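Local coordinates for protein CurM Sulfotransferase (Moorea producta, PDB 4GBM) that probably transfers a sulfonate group from the cofactor PAPS to a hydroxyl of the growing chain in the curacin biosynthetic pathway, at residues P32-I37 against A155-I160. The protein carries 2 engineered substitutions. Residues are numbered along the deposited sequence; the frame is centred on the assembly and turned at random.
Sequences PGIIFI and ANSKYI
The rings of F36 and Y159 run alongside each other in the same direction, their planes tilted by only 12° but so offset that little of one ring faces the other. The centroids are 5.2 Å apart, and the meeting is led by CD2 of F36, 3.4 Å from CE1 of Y159. At the rim of the phenylalanine ring, near its plane, sits OG of S157, 3.7 Å from CE2. Both residues place CG anti to the carbonyl carbon (chi1 -71° and -66°), which starts the two rings in the same direction from neighbouring strands. Phenylalanine suits a largely apolar place against Y159 and L67, although the hydroxyl of S157 and nearby D135 are polar; tyrosine adds a hydroxyl that reaches E151 by a hydrogen bond, while F207 meets its ring edge-to-face. An alanine in place of Y159 would probably leave one flank of the F36 ring without its neighbour and the E151 carboxylate without this hydroxyl partner. Strand 35-39, the central one of the parallel sheet, and its neighbour 158-163 belong to the P-loop-containing fold of sulfotransferases, with F36 and Y159 on one face and I35, K158, I37 and I160 on the other. On that second face CD1 of I160 lies 3.7 Å from CG2 of I35 and also touches CG1 of I37; branched isoleucines fill the layer beneath helices 45-53 and 228-239. Backbone bonds join the strands: N of F36 to O of K158, and N of I160 to O of F36 at 2.8 Å. Ahead of them, N of K158 binds O of I34, and OG of S157 accepts the N-H of I34 at 3.1 Å, a small hydroxyl standing in for a backbone carbonyl. G33 belongs here because a CB would collide with O of A155 and N of S157.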
loop_
_atom_site.group_PDB
_atom_site.type_symbol
_atom_site.label_atom_id
_atom_site.label_comp_id
_atom_site.label_asym_id
_atom_site.label_seq_id
_atom_site.Cartn_x
_atom_site.Cartn_y
_atom_site.Cartn_z
ATOM N N PRO A 32 -12.293 -11.463 -11.098
ATOM C CA PRO A 32 -12.913 -11.438 -9.774
ATOM C C PRO A 32 -12.250 -10.397 -8.878
ATOM O O PRO A 32 -11.039 -10.149 -8.991
ATOM C CB PRO A 32 -12.640 -12.845 -9.230
ATOM C CG PRO A 32 -12.415 -13.684 -10.434
ATOM C CD PRO A 32 -11.765 -12.796 -11.437
ATOM N N GLY A 33 -13.040 -9.786 -7.999
ATOM C CA GLY A 33 -12.542 -8.710 -7.141
ATOM C C GLY A 33 -11.397 -9.099 -6.232
ATOM O O GLY A 33 -11.308 -10.246 -5.773
ATOM N N ILE A 34 -10.515 -8.136 -5.982
ATOM C CA ILE A 34 -9.426 -8.317 -5.024
ATOM C C ILE A 34 -9.577 -7.308 -3.895
ATOM O O ILE A 34 -10.621 -6.665 -3.768
ATOM C CB ILE A 34 -8.025 -8.239 -5.696
ATOM C CG1 ILE A 34 -7.766 -6.858 -6.316
ATOM C CG2 ILE A 34 -7.867 -9.374 -6.725
ATOM C CD1 ILE A 34 -6.311 -6.636 -6.725
ATOM N N ILE A 35 -8.555 -7.208 -3.054
ATOM C CA ILE A 35 -8.542 -6.229 -1.972
ATOM C C ILE A 35 -7.432 -5.224 -2.249
ATOM O O ILE A 35 -6.299 -5.616 -2.519
ATOM C CB ILE A 35 -8.290 -6.921 -0.617
ATOM C CG1 ILE A 35 -9.407 -7.931 -0.335
ATOM C CG2 ILE A 35 -8.179 -5.879 0.511
ATOM C CD1 ILE A 35 -9.014 -9.028 0.671
ATOM N N PHE A 36 -7.764 -3.932 -2.210
ATOM C CA PHE A 36 -6.752 -2.872 -2.340
ATOM C C PHE A 36 -6.535 -2.156 -1.019
ATOM O O PHE A 36 -7.490 -1.930 -0.270
ATOM C CB PHE A 36 -7.176 -1.834 -3.383
ATOM C CG PHE A 36 -7.125 -2.333 -4.795
ATOM C CD1 PHE A 36 -5.924 -2.344 -5.501
ATOM C CD2 PHE A 36 -8.277 -2.787 -5.428
ATOM C CE1 PHE A 36 -5.876 -2.807 -6.817
ATOM C CE2 PHE A 36 -8.243 -3.252 -6.745
ATOM C CZ PHE A 36 -7.043 -3.256 -7.444
ATOM N N ILE A 37 -5.284 -1.811 -0.719
ATOM C CA ILE A 37 -5.009 -0.888 0.389
ATOM C C ILE A 37 -4.596 0.442 -0.228
ATOM O O ILE A 37 -3.580 0.522 -0.921
ATOM C CB ILE A 37 -3.905 -1.388 1.359
ATOM C CG1 ILE A 37 -4.346 -2.676 2.063
ATOM C CG2 ILE A 37 -3.583 -0.297 2.400
ATOM C CD1 ILE A 37 -3.225 -3.412 2.821
ATOM N N ALA A 155 -13.859 -6.775 -10.889
ATOM C CA ALA A 155 -15.235 -6.568 -10.482
ATOM C C ALA A 155 -15.417 -6.740 -8.976
ATOM O O ALA A 155 -14.984 -7.739 -8.402
ATOM C CB ALA A 155 -16.151 -7.522 -11.244
ATOM N N ASN A 156 -16.067 -5.752 -8.355
ATOM C CA ASN A 156 -16.449 -5.773 -6.938
ATOM C C ASN A 156 -15.295 -5.924 -5.953
ATOM O O ASN A 156 -15.423 -6.555 -4.900
ATOM C CB ASN A 156 -17.565 -6.794 -6.681
ATOM C CG ASN A 156 -18.853 -6.437 -7.400
ATOM O OD1 ASN A 156 -19.112 -6.917 -8.505
ATOM N ND2 ASN A 156 -19.652 -5.565 -6.788
ATOM N N SER A 157 -14.165 -5.298 -6.275
ATOM C CA SER A 157 -13.055 -5.260 -5.317
ATOM C C SER A 157 -13.439 -4.516 -4.039
ATOM O O SER A 157 -14.343 -3.671 -4.037
ATOM C CB SER A 157 -11.821 -4.587 -5.926
ATOM O OG SER A 157 -11.351 -5.325 -7.040
ATOM N N LYS A 158 -12.742 -4.841 -2.955
ATOM C CA LYS A 158 -12.900 -4.115 -1.705
ATOM C C LYS A 158 -11.699 -3.209 -1.479
ATOM O O LYS A 158 -10.570 -3.548 -1.843
ATOM C CB LYS A 158 -13.068 -5.083 -0.536
ATOM C CG LYS A 158 -14.455 -5.702 -0.465
ATOM C CD LYS A 158 -14.596 -6.576 0.772
ATOM C CE LYS A 158 -15.999 -7.151 0.886
ATOM N NZ LYS A 158 -16.324 -8.088 -0.227
ATOM N N TYR A 159 -11.967 -2.053 -0.887
ATOM C CA TYR A 159 -10.952 -1.033 -0.659
ATOM C C TYR A 159 -10.792 -0.724 0.808
ATOM O O TYR A 159 -11.755 -0.359 1.487
ATOM C CB TYR A 159 -11.332 0.237 -1.416
ATOM C CG TYR A 159 -11.288 0.027 -2.895
ATOM C CD1 TYR A 159 -10.116 0.255 -3.607
ATOM C CD2 TYR A 159 -12.412 -0.419 -3.591
ATOM C CE1 TYR A 159 -10.060 0.049 -4.975
ATOM C CE2 TYR A 159 -12.367 -0.631 -4.962
ATOM C CZ TYR A 159 -11.189 -0.385 -5.647
ATOM O OH TYR A 159 -11.136 -0.586 -6.996
ATOM N N ILE A 160 -9.565 -0.895 1.293
ATOM C CA ILE A 160 -9.200 -0.471 2.636
ATOM C C ILE A 160 -8.532 0.892 2.517
ATOM O O ILE A 160 -7.473 1.009 1.894
ATOM C CB ILE A 160 -8.221 -1.464 3.286
ATOM C CG1 ILE A 160 -8.820 -2.871 3.339
ATOM C CG2 ILE A 160 -7.817 -0.985 4.690
ATOM C CD1 ILE A 160 -7.771 -3.949 3.656
#